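Local coordinates for CCHC-type domain-containing protein (Trypanosoma brucei brucei, PDB 7C45) that trims guide RNA as an RNase D ribonuclease and probably acts as a 3'-5' exonuclease that grips its RNA partly through zinc knuckles, at residues Gly120-Gln125 with Tyr201-Lys206; Phe127-Gln132 with Asn139-Met144; Trp133-Val138 with Asp207-Val212. All blocks are in the same frame, centred on the assembly; numbering follows the deposited sequence.

Contact 1: residues Gly120-Gln125 with Tyr201-Lys206; sequences GVLDLQ and YLVGNK. With nucleotides of chain B.
Leu-122 and Val-203 meet through methyl groups, CD2 of the leucine lying 3.7 Å from CG2 of the valine. The same valine methyl also touches Leu-124, whose CD2 stands 4.3 Å from Val-203 CG2 and 4.4 Å from Leu-202 CD1. With CG anti to the backbone N (chi1 -180°), Leu-122 reaches off its strand to the point where helix 182-202 ends. Here a DnaQ-like exonuclease core of the RNase H clan joins one edge strand, 121-123, and the start of helix 124-136 to the last turn of helix 182-202 and the residue after it; Leu-124 also packs on Ile-195, Leu-198 and Ser-199 of that helix.

The polar groups work within each segment or face elsewhere. Asp-123 caps helix 124-136, its OD1 taking a weak bond from Gln-125 N at 3.0 Å, while both carboxylate oxygens also accept backbone N-H groups of the 102-103 loop. Asn-205 folds back so that ND2 donates to Tyr-201 O at 3.1 Å. Gln-125 leaves the contact, and its amide meets the RNA: NE2 donates to O2' of U8 of chain B at 2.8 Å and 159°. Arg-141 NH1 donates to its OE1, and NE2 also donates to Ser-142 O.

Contact 2: residues Phe127-Gln132 with Asn139-Met144; sequences FFTAIQ and NRRSGM. With nucleotides of chain B.
Thr-129 and Asn-139 mark the closest backbone approach, their CA atoms 5.8 Å apart where the chain doubles back and runs on as the largely extended loop 140-143. The one direct hydrogen bond between the segments runs from Thr-129 OG1 to Arg-140 O at 2.7 Å, the donor tilted 31° from the carbonyl plane. The same torsion that sets OG1 beside the backbone N (chi1 -64°) turns Thr-129 CG2 onto the carbonyl oxygens of Arg-140, 3.4 Å away, and Asn-139. A water donates to the same hydroxyl and accepts from Ser-142 N, at 2.9 Å, so one hydroxyl holds two backbone groups of the loop, one directly and one through water.

The loop also meets the RNA. Ser-142 OG accepts from N3 of U6 of chain B at 2.7 Å and 165°, a nearly straight bond to the Watson-Crick edge of the base. Arg-140, extended from CG to NE, lays its guanidinium over that uracil, with C5 of U6 of chain B 3.3 Å above the guanidinium plane and offset toward its rim. Further along, Met-144 N donates to OP1 of U9 of chain B at 3.3 Å, at the start of helix 144-152. Arg-141 turns the other way, into a salt bridge with Asp-237 and a bond to Glu-242 O.

Phe-128 packs obliquely by Ser-142 and against Val-147, Ser-150 and Val-151 of helix 144-152, while Met-144 reaches helix 182-202 and the loop backbone pairs with Ala-241 and Val-243.

Contact 3: residues Trp133-Val138 with Asp207-Val212; sequences WKLRSV and DVPVDV
Lys-134 and Val-210 form the closely fitted part of this contact, the lysine's aliphatic chain lying along the valine. CD of Lys-134 is 3.8 Å from CG2 of Val-210, and CB of the lysine is 4.0 Å from the same methyl. A chi1 of 176° swings the lysine off the helix toward the loop, and the chain stays extended until chi4, where it bends. The methylenes also lie against a backbone carbonyl: Pro-209 O is 3.1 Å from Lys-134 CD and equally near CE, a snug approach of carbon to oxygen. Val-210 is the buried member of the group, and beyond the lysine it rests on Ile-252.

The other half is looser and faces solvent. Leu-135 begins to one side of the loop, but its end swings closer, bringing CD2 to 4.5 Å from CG of Pro-209. Both residues are exposed, as is Lys-134, so this edge of the contact lies at the protein surface. Contact here is purely by packing, and it joins the C-terminal end of helix 124-136 to the connection between helices 182-202 and 212-226.

On the other flanks of this helix end, Trp-133 sits against helix 245-251 and bonds through NE1 to Gly-253 O, while Arg-136 donates to Gly-265 O in the first zinc knuckle and packs on an RNA sugar. Across the loop, Val-208 lies on Phe-127 and Ile-131 of helix 124-136, and Val-212, which opens helix 212-226, also meets Phe-127.

In the fold
Followed from the N terminus, the chain leaves edge strand 121-123, enters helix 124-136, and supplies the first segment of all three contacts in turn. Contact 2 closes first, a short loop where the chain turns back before helix 144-152; it is nested inside the much longer loop that contact 1 closes once helix 182-202 ends. Contact 3 closes next, with the residues leading into helix 212-226, and crosses both of the others. Ile-131 packs on Leu-202 between contacts 1 and 2, Ala-130 O lies by Val-210 CG2 between contacts 2 and 3, and Val-203 meets Val-212 between contacts 1 and 3. One helix thus joins the exonuclease sheet, the RNA-binding loop and the later helices.

Contact 1: residues Gly120-Gln125 with Tyr201-Lys206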
loop_
_atom_site.group_PDB
_atom_site.type_symbol
_atom_site.label_atom_id
_atom_site.label_comp_id
_atom_site.label_asym_id
_atom_site.label_seq_id
_atom_site.Cartn_x
_atom_site.Cartn_y
_atom_site.Cartn_z
ATOM N N GLY A 120 -2.635 15.141 -2.761
ATOM C CA GLY A 120 -1.631 14.914 -1.738
ATOM C C GLY A 120 -1.464 13.439 -1.449
ATOM O O GLY A 120 -1.575 13.005 -0.308
ATOM N N VAL A 121 -1.225 12.640 -2.476
ATOM C CA VAL A 121 -1.251 11.186 -2.359
ATOM C C VAL A 121 0.183 10.670 -2.432
ATOM O O VAL A 121 1.008 11.203 -3.176
ATOM C CB VAL A 121 -2.124 10.548 -3.464
ATOM C CG1 VAL A 121 -2.090 9.020 -3.383
ATOM C CG2 VAL A 121 -3.586 10.983 -3.358
ATOM N N LEU A 122 0.481 9.641 -1.651
ATOM C CA LEU A 122 1.779 8.975 -1.698
ATOM C C LEU A 122 1.533 7.480 -1.690
ATOM O O LEU A 122 0.940 6.961 -0.743
ATOM C CB LEU A 122 2.649 9.377 -0.506
ATOM C CG LEU A 122 4.032 8.731 -0.471
ATOM C CD1 LEU A 122 4.807 9.201 -1.666
ATOM C CD2 LEU A 122 4.742 9.199 0.808
ATOM N N ASP A 123 1.993 6.789 -2.735
ATOM C CA ASP A 123 1.760 5.359 -2.898
ATOM C C ASP A 123 3.012 4.631 -2.424
ATOM O O ASP A 123 4.071 4.721 -3.051
ATOM C CB ASP A 123 1.428 5.043 -4.354
ATOM C CG ASP A 123 1.092 3.581 -4.586
ATOM O OD1 ASP A 123 1.544 2.700 -3.852
ATOM O OD2 ASP A 123 0.349 3.324 -5.557
ATOM N N LEU A 124 2.903 3.935 -1.298
ATOM C CA LEU A 124 4.103 3.347 -0.708
ATOM C C LEU A 124 4.596 2.140 -1.500
ATOM O O LEU A 124 5.793 1.816 -1.460
ATOM C CB LEU A 124 3.839 2.967 0.744
ATOM C CG LEU A 124 3.596 4.141 1.693
ATOM C CD1 LEU A 124 3.512 3.612 3.128
ATOM C CD2 LEU A 124 4.663 5.249 1.563
ATOM N N GLN A 125 3.706 1.447 -2.210
ATOM C CA GLN A 125 4.187 0.394 -3.103
ATOM C C GLN A 125 5.076 0.983 -4.180
ATOM O O GLN A 125 6.164 0.458 -4.460
ATOM C CB GLN A 125 3.018 -0.346 -3.752
ATOM C CG GLN A 125 3.444 -1.573 -4.543
ATOM C CD GLN A 125 2.305 -2.167 -5.357
ATOM O OE1 GLN A 125 1.704 -1.490 -6.175
ATOM N NE2 GLN A 125 1.989 -3.433 -5.104
ATOM N N TYR A 201 9.020 4.168 8.051
ATOM C CA TYR A 201 10.305 3.717 7.562
ATOM C C TYR A 201 10.704 4.406 6.271
ATOM O O TYR A 201 11.894 4.621 6.038
ATOM C CB TYR A 201 10.279 2.210 7.327
ATOM C CG TYR A 201 10.213 1.373 8.578
ATOM C CD1 TYR A 201 8.990 1.078 9.184
ATOM C CD2 TYR A 201 11.364 0.867 9.148
ATOM C CE1 TYR A 201 8.930 0.307 10.310
ATOM C CE2 TYR A 201 11.311 0.100 10.274
ATOM C CZ TYR A 201 10.100 -0.188 10.846
ATOM O OH TYR A 201 10.065 -0.962 11.967
ATOM N N LEU A 202 9.732 4.743 5.421
ATOM C CA LEU A 202 10.017 5.194 4.068
ATOM C C LEU A 202 9.999 6.704 3.918
ATOM O O LEU A 202 10.708 7.234 3.061
ATOM C CB LEU A 202 9.009 4.568 3.093
ATOM C CG LEU A 202 9.154 3.053 2.884
ATOM C CD1 LEU A 202 7.988 2.439 2.079
ATOM C CD2 LEU A 202 10.500 2.724 2.217
ATOM N N VAL A 203 9.216 7.403 4.734
ATOM C CA VAL A 203 8.986 8.833 4.598
ATOM C C VAL A 203 9.810 9.558 5.648
ATOM O O VAL A 203 9.828 9.159 6.821
ATOM C CB VAL A 203 7.490 9.163 4.744
ATOM C CG1 VAL A 203 7.225 10.624 4.450
ATOM C CG2 VAL A 203 6.689 8.281 3.836
ATOM N N GLY A 204 10.494 10.620 5.230
ATOM C CA GLY A 204 11.312 11.381 6.151
ATOM C C GLY A 204 12.476 10.613 6.720
ATOM O O GLY A 204 13.017 11.001 7.755
ATOM N N ASN A 205 12.866 9.513 6.082
ATOM C CA ASN A 205 14.033 8.746 6.497
ATOM C C ASN A 205 15.214 9.248 5.685
ATOM O O ASN A 205 15.299 8.995 4.479
ATOM C CB ASN A 205 13.819 7.249 6.295
ATOM C CG ASN A 205 14.982 6.419 6.805
ATOM O OD1 ASN A 205 16.104 6.903 6.922
ATOM N ND2 ASN A 205 14.724 5.154 7.091
ATOM N N LYS A 206 16.126 9.953 6.355
ATOM C CA LYS A 206 17.261 10.552 5.664
ATOM C C LYS A 206 18.022 9.534 4.821
ATOM O O LYS A 206 18.550 9.888 3.760
ATOM C CB LYS A 206 18.190 11.224 6.682
ATOM P P U B 8 1.667 -10.351 -6.945
ATOM O OP1 U B 8 1.081 -11.077 -8.093
ATOM O OP2 U B 8 3.137 -10.421 -6.752
ATOM O "O5'" U B 8 1.144 -8.862 -7.056
ATOM C "C5'" U B 8 1.927 -7.776 -6.606
ATOM C "C4'" U B 8 1.167 -6.491 -6.748
ATOM O "O4'" U B 8 0.817 -6.284 -8.136
ATOM C "C3'" U B 8 -0.159 -6.403 -6.015
ATOM O "O3'" U B 8 0.016 -6.081 -4.651
ATOM C "C2'" U B 8 -0.895 -5.328 -6.801
ATOM O "O2'" U B 8 -0.413 -4.031 -6.455
ATOM C "C1'" U B 8 -0.425 -5.633 -8.224
ATOM N N1 U B 8 -1.338 -6.540 -8.959
ATOM C C2 U B 8 -2.448 -5.985 -9.538
ATOM O O2 U B 8 -2.718 -4.808 -9.416
ATOM N N3 U B 8 -3.241 -6.877 -10.233
ATOM C C4 U B 8 -2.968 -8.225 -10.400
ATOM O O4 U B 8 -3.740 -8.933 -11.053
ATOM C C5 U B 8 -1.771 -8.705 -9.785
ATOM C C6 U B 8 -1.004 -7.856 -9.100
#

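Contact 2: residues Phe127-Gln132 with Asn139-Met144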
loop_
_atom_site.group_PDB
_atom_site.type_symbol
_atom_site.label_atom_id
_atom_site.label_comp_id
_atom_site.label_asym_id
_atom_site.label_seq_id
_atom_site.Cartn_x
_atom_site.Cartn_y
_atom_site.Cartn_z
ATOM N N PHE A 127 6.693 3.802 -3.917
ATOM C CA PHE A 127 7.911 4.196 -3.197
ATOM C C PHE A 127 8.907 3.040 -3.160
ATOM O O PHE A 127 10.083 3.194 -3.524
ATOM C CB PHE A 127 7.560 4.660 -1.776
ATOM C CG PHE A 127 8.481 5.744 -1.220
ATOM C CD1 PHE A 127 9.843 5.665 -1.384
ATOM C CD2 PHE A 127 7.955 6.840 -0.564
ATOM C CE1 PHE A 127 10.698 6.656 -0.866
ATOM C CE2 PHE A 127 8.782 7.856 -0.059
ATOM C CZ PHE A 127 10.159 7.755 -0.220
ATOM N N PHE A 128 8.442 1.862 -2.756
ATOM C CA PHE A 128 9.341 0.716 -2.674
ATOM C C PHE A 128 9.873 0.342 -4.048
ATOM O O PHE A 128 11.066 0.061 -4.201
ATOM C CB PHE A 128 8.641 -0.476 -2.031
ATOM C CG PHE A 128 9.565 -1.639 -1.743
ATOM C CD1 PHE A 128 10.386 -1.620 -0.625
ATOM C CD2 PHE A 128 9.620 -2.726 -2.588
ATOM C CE1 PHE A 128 11.234 -2.679 -0.358
ATOM C CE2 PHE A 128 10.462 -3.794 -2.320
ATOM C CZ PHE A 128 11.261 -3.773 -1.207
ATOM N N THR A 129 9.008 0.345 -5.069
ATOM C CA THR A 129 9.496 0.072 -6.419
ATOM C C THR A 129 10.531 1.102 -6.857
ATOM O O THR A 129 11.549 0.740 -7.450
ATOM C CB THR A 129 8.327 0.015 -7.403
ATOM O OG1 THR A 129 7.499 -1.085 -7.041
ATOM C CG2 THR A 129 8.838 -0.193 -8.827
ATOM N N ALA A 130 10.309 2.388 -6.546
ATOM C CA ALA A 130 11.233 3.433 -6.983
ATOM C C ALA A 130 12.614 3.220 -6.387
ATOM O O ALA A 130 13.630 3.496 -7.037
ATOM C CB ALA A 130 10.695 4.813 -6.591
ATOM N N ILE A 131 12.656 2.712 -5.162
ATOM C CA ILE A 131 13.929 2.374 -4.528
ATOM C C ILE A 131 14.611 1.256 -5.302
ATOM O O ILE A 131 15.799 1.343 -5.637
ATOM C CB ILE A 131 13.699 1.994 -3.056
ATOM C CG1 ILE A 131 13.265 3.237 -2.263
ATOM C CG2 ILE A 131 14.949 1.335 -2.433
ATOM C CD1 ILE A 131 12.790 2.942 -0.854
ATOM N N GLN A 132 13.865 0.190 -5.609
ATOM C CA GLN A 132 14.444 -0.893 -6.406
ATOM C C GLN A 132 14.871 -0.419 -7.781
ATOM O O GLN A 132 15.845 -0.938 -8.334
ATOM C CB GLN A 132 13.459 -2.051 -6.571
ATOM C CG GLN A 132 12.857 -2.474 -5.275
ATOM C CD GLN A 132 13.885 -2.632 -4.193
ATOM O OE1 GLN A 132 14.910 -3.307 -4.365
ATOM N NE2 GLN A 132 13.635 -2.004 -3.077
ATOM N N ASN A 139 11.545 -2.673 -11.815
ATOM C CA ASN A 139 10.268 -1.956 -11.786
ATOM C C ASN A 139 9.103 -2.821 -11.301
ATOM O O ASN A 139 7.949 -2.455 -11.499
ATOM C CB ASN A 139 9.935 -1.368 -13.159
ATOM C CG ASN A 139 9.493 -2.419 -14.159
ATOM O OD1 ASN A 139 9.933 -3.572 -14.098
ATOM N ND2 ASN A 139 8.608 -2.027 -15.079
ATOM N N ARG A 140 9.387 -3.934 -10.650
ATOM C CA ARG A 140 8.351 -4.806 -10.110
ATOM C C ARG A 140 7.558 -4.131 -8.987
ATOM O O ARG A 140 8.119 -3.459 -8.125
ATOM C CB ARG A 140 9.009 -6.076 -9.587
ATOM C CG ARG A 140 8.112 -7.090 -8.937
ATOM C CD ARG A 140 8.935 -8.316 -8.597
ATOM N NE ARG A 140 8.111 -9.478 -8.297
ATOM C CZ ARG A 140 8.569 -10.723 -8.286
ATOM N NH1 ARG A 140 7.756 -11.730 -8.001
ATOM N NH2 ARG A 140 9.844 -10.959 -8.566
ATOM N N ARG A 141 6.250 -4.355 -8.985
ATOM C CA ARG A 141 5.403 -4.047 -7.838
ATOM C C ARG A 141 5.361 -5.262 -6.921
ATOM O O ARG A 141 4.905 -6.337 -7.325
ATOM C CB ARG A 141 3.984 -3.680 -8.270
ATOM C CG ARG A 141 3.852 -2.382 -9.027
ATOM C CD ARG A 141 2.373 -2.166 -9.401
ATOM N NE ARG A 141 2.161 -0.947 -10.173
ATOM C CZ ARG A 141 1.855 0.226 -9.627
ATOM N NH1 ARG A 141 1.698 0.331 -8.304
ATOM N NH2 ARG A 141 1.688 1.274 -10.398
ATOM N N SER A 142 5.806 -5.085 -5.692
ATOM C CA SER A 142 5.773 -6.162 -4.719
ATOM C C SER A 142 4.530 -6.051 -3.852
ATOM O O SER A 142 4.002 -4.963 -3.628
ATOM C CB SER A 142 7.037 -6.154 -3.859
ATOM O OG SER A 142 8.141 -6.476 -4.681
ATOM N N GLY A 143 4.050 -7.200 -3.401
ATOM C CA GLY A 143 2.885 -7.237 -2.547
ATOM C C GLY A 143 3.212 -6.756 -1.140
ATOM O O GLY A 143 4.360 -6.643 -0.736
ATOM N N MET A 144 2.152 -6.496 -0.379
ATOM C CA MET A 144 2.291 -5.955 0.965
ATOM C C MET A 144 3.161 -6.836 1.856
ATOM O O MET A 144 3.958 -6.331 2.654
ATOM C CB MET A 144 0.896 -5.787 1.574
ATOM C CG MET A 144 0.857 -5.374 3.009
ATOM S SD MET A 144 1.479 -3.719 3.308
ATOM C CE MET A 144 0.033 -2.750 2.876
ATOM P P U B 6 9.812 -16.195 -5.830
ATOM O OP1 U B 6 8.985 -17.416 -5.834
ATOM O OP2 U B 6 10.152 -15.538 -7.108
ATOM O "O5'" U B 6 9.103 -15.089 -4.945
ATOM C "C5'" U B 6 8.717 -15.350 -3.608
ATOM C "C4'" U B 6 7.653 -14.375 -3.163
ATOM O "O4'" U B 6 8.245 -13.058 -3.021
ATOM C "C3'" U B 6 6.476 -14.203 -4.124
ATOM O "O3'" U B 6 5.324 -13.893 -3.355
ATOM C "C2'" U B 6 6.878 -12.968 -4.922
ATOM O "O2'" U B 6 5.817 -12.247 -5.508
ATOM C "C1'" U B 6 7.571 -12.139 -3.855
ATOM N N1 U B 6 8.554 -11.198 -4.390
ATOM C C2 U B 6 8.200 -9.869 -4.385
ATOM O O2 U B 6 7.127 -9.463 -3.970
ATOM N N3 U B 6 9.156 -9.012 -4.867
ATOM C C4 U B 6 10.383 -9.364 -5.362
ATOM O O4 U B 6 11.127 -8.468 -5.773
ATOM C C5 U B 6 10.662 -10.768 -5.347
ATOM C C6 U B 6 9.765 -11.635 -4.878
ATOM P P U B 8 1.667 -10.351 -6.945
ATOM O OP1 U B 8 1.081 -11.077 -8.093
ATOM O OP2 U B 8 3.137 -10.421 -6.752
ATOM O "O5'" U B 8 1.144 -8.862 -7.056
ATOM C "C5'" U B 8 1.927 -7.776 -6.606
ATOM C "C4'" U B 8 1.167 -6.491 -6.748
ATOM O "O4'" U B 8 0.817 -6.284 -8.136
ATOM C "C3'" U B 8 -0.159 -6.403 -6.015
ATOM O "O3'" U B 8 0.016 -6.081 -4.651
ATOM C "C2'" U B 8 -0.895 -5.328 -6.801
ATOM O "O2'" U B 8 -0.413 -4.031 -6.455
ATOM C "C1'" U B 8 -0.425 -5.633 -8.224
ATOM N N1 U B 8 -1.338 -6.540 -8.959
ATOM C C2 U B 8 -2.448 -5.985 -9.538
ATOM O O2 U B 8 -2.718 -4.808 -9.416
ATOM N N3 U B 8 -3.241 -6.877 -10.233
ATOM C C4 U B 8 -2.968 -8.225 -10.400
ATOM O O4 U B 8 -3.740 -8.933 -11.053
ATOM C C5 U B 8 -1.771 -8.705 -9.785
ATOM C C6 U B 8 -1.004 -7.856 -9.100
ATOM P P U B 9 -1.052 -6.568 -3.554
ATOM O OP1 U B 9 -0.522 -6.112 -2.245
ATOM O OP2 U B 9 -1.286 -8.009 -3.801
ATOM O "O5'" U B 9 -2.374 -5.784 -3.963
ATOM C "C5'" U B 9 -2.648 -4.470 -3.489
ATOM C "C4'" U B 9 -3.925 -3.874 -4.056
ATOM O "O4'" U B 9 -3.961 -3.964 -5.498
ATOM C "C3'" U B 9 -5.245 -4.492 -3.625
ATOM O "O3'" U B 9 -5.634 -4.097 -2.332
ATOM C "C2'" U B 9 -6.201 -4.031 -4.717
ATOM O "O2'" U B 9 -6.612 -2.682 -4.526
ATOM C "C1'" U B 9 -5.295 -4.084 -5.942
ATOM N N1 U B 9 -5.436 -5.357 -6.670
ATOM C C2 U B 9 -6.571 -5.540 -7.461
ATOM O O2 U B 9 -7.455 -4.717 -7.590
ATOM N N3 U B 9 -6.648 -6.743 -8.111
ATOM C C4 U B 9 -5.726 -7.767 -8.050
ATOM O O4 U B 9 -5.938 -8.794 -8.693
ATOM C C5 U B 9 -4.590 -7.506 -7.212
ATOM C C6 U B 9 -4.482 -6.339 -6.563
HETATM O O HOH W 1 6.797 -2.547 -4.821
#

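Contact 3: residues Trp133-Val138 with Asp207-Val212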
loop_
_atom_site.group_PDB
_atom_site.type_symbol
_atom_site.label_atom_id
_atom_site.label_comp_id
_atom_site.label_asym_id
_atom_site.label_seq_id
_atom_site.Cartn_x
_atom_site.Cartn_y
_atom_site.Cartn_z
ATOM N N TRP A 133 14.136 0.523 -8.360
ATOM C CA TRP A 133 14.515 1.075 -9.649
ATOM C C TRP A 133 15.835 1.829 -9.552
ATOM O O TRP A 133 16.738 1.617 -10.368
ATOM C CB TRP A 133 13.411 1.998 -10.167
ATOM C CG TRP A 133 13.802 2.727 -11.404
ATOM C CD1 TRP A 133 14.197 4.034 -11.518
ATOM C CD2 TRP A 133 13.895 2.163 -12.702
ATOM N NE1 TRP A 133 14.497 4.317 -12.830
ATOM C CE2 TRP A 133 14.323 3.189 -13.571
ATOM C CE3 TRP A 133 13.639 0.900 -13.215
ATOM C CZ2 TRP A 133 14.505 2.970 -14.930
ATOM C CZ3 TRP A 133 13.812 0.694 -14.554
ATOM C CH2 TRP A 133 14.256 1.716 -15.397
ATOM N N LYS A 134 15.949 2.748 -8.586
ATOM C CA LYS A 134 17.167 3.541 -8.454
ATOM C C LYS A 134 18.387 2.658 -8.196
ATOM O O LYS A 134 19.473 2.922 -8.720
ATOM C CB LYS A 134 17.023 4.564 -7.327
ATOM C CG LYS A 134 18.270 5.364 -7.065
ATOM C CD LYS A 134 17.978 6.553 -6.194
ATOM C CE LYS A 134 19.214 7.413 -6.029
ATOM N NZ LYS A 134 19.411 8.171 -7.291
ATOM N N LEU A 135 18.230 1.617 -7.386
ATOM C CA LEU A 135 19.358 0.764 -7.039
ATOM C C LEU A 135 19.627 -0.330 -8.071
ATOM O O LEU A 135 20.775 -0.734 -8.230
ATOM C CB LEU A 135 19.133 0.100 -5.680
ATOM C CG LEU A 135 18.985 1.039 -4.491
ATOM C CD1 LEU A 135 18.633 0.290 -3.229
ATOM C CD2 LEU A 135 20.238 1.852 -4.307
ATOM N N ARG A 136 18.596 -0.850 -8.747
ATOM C CA ARG A 136 18.746 -2.084 -9.512
ATOM C C ARG A 136 18.056 -2.092 -10.873
ATOM O O ARG A 136 18.169 -3.098 -11.586
ATOM C CB ARG A 136 18.212 -3.280 -8.710
ATOM C CG ARG A 136 18.747 -3.421 -7.318
ATOM C CD ARG A 136 17.746 -4.154 -6.468
ATOM N NE ARG A 136 17.274 -5.343 -7.136
ATOM C CZ ARG A 136 16.252 -6.083 -6.721
ATOM N NH1 ARG A 136 15.911 -7.169 -7.397
ATOM N NH2 ARG A 136 15.553 -5.738 -5.647
ATOM N N SER A 137 17.371 -1.021 -11.264
ATOM C CA SER A 137 16.590 -0.984 -12.509
ATOM C C SER A 137 15.484 -2.039 -12.500
ATOM O O SER A 137 15.126 -2.591 -13.543
ATOM C CB SER A 137 17.475 -1.153 -13.750
ATOM O OG SER A 137 18.430 -0.119 -13.843
ATOM N N VAL A 138 14.950 -2.310 -11.318
ATOM C CA VAL A 138 13.827 -3.210 -11.128
ATOM C C VAL A 138 12.569 -2.355 -11.006
ATOM O O VAL A 138 12.536 -1.411 -10.204
ATOM C CB VAL A 138 14.034 -4.081 -9.882
ATOM C CG1 VAL A 138 12.721 -4.704 -9.423
ATOM C CG2 VAL A 138 15.093 -5.164 -10.156
ATOM N N ASP A 207 18.063 8.272 5.247
ATOM C CA ASP A 207 18.869 7.262 4.577
ATOM C C ASP A 207 18.100 6.442 3.531
ATOM O O ASP A 207 18.614 5.418 3.068
ATOM C CB ASP A 207 19.495 6.339 5.623
ATOM C CG ASP A 207 20.373 7.099 6.614
ATOM O OD1 ASP A 207 19.830 7.685 7.573
ATOM O OD2 ASP A 207 21.607 7.121 6.428
ATOM N N VAL A 208 16.894 6.854 3.146
ATOM C CA VAL A 208 16.211 6.234 2.004
ATOM C C VAL A 208 16.702 6.971 0.765
ATOM O O VAL A 208 16.701 8.201 0.766
ATOM C CB VAL A 208 14.678 6.293 2.161
ATOM C CG1 VAL A 208 13.955 5.955 0.852
ATOM C CG2 VAL A 208 14.246 5.327 3.225
ATOM N N PRO A 209 17.115 6.282 -0.299
ATOM C CA PRO A 209 17.809 6.946 -1.414
ATOM C C PRO A 209 16.926 7.565 -2.493
ATOM O O PRO A 209 17.465 8.048 -3.499
ATOM C CB PRO A 209 18.619 5.791 -2.002
ATOM C CG PRO A 209 17.767 4.624 -1.794
ATOM C CD PRO A 209 17.047 4.829 -0.498
ATOM N N VAL A 210 15.605 7.541 -2.339
ATOM C CA VAL A 210 14.691 8.226 -3.242
ATOM C C VAL A 210 13.963 9.308 -2.456
ATOM O O VAL A 210 13.588 9.091 -1.304
ATOM C CB VAL A 210 13.699 7.233 -3.878
ATOM C CG1 VAL A 210 12.757 7.954 -4.815
ATOM C CG2 VAL A 210 14.482 6.171 -4.639
ATOM N N ASP A 211 13.792 10.476 -3.079
ATOM C CA ASP A 211 13.166 11.628 -2.434
ATOM C C ASP A 211 11.654 11.446 -2.346
ATOM O O ASP A 211 11.018 11.037 -3.316
ATOM C CB ASP A 211 13.473 12.907 -3.227
ATOM C CG ASP A 211 14.954 13.269 -3.237
ATOM O OD1 ASP A 211 15.600 13.135 -2.183
ATOM O OD2 ASP A 211 15.463 13.704 -4.301
ATOM N N VAL A 212 11.075 11.760 -1.182
ATOM C CA VAL A 212 9.631 11.615 -1.034
ATOM C C VAL A 212 8.888 12.509 -2.020
ATOM O O VAL A 212 7.842 12.125 -2.542
ATOM C CB VAL A 212 9.214 11.893 0.419
ATOM C CG1 VAL A 212 10.024 11.036 1.358
ATOM C CG2 VAL A 212 9.450 13.317 0.758
#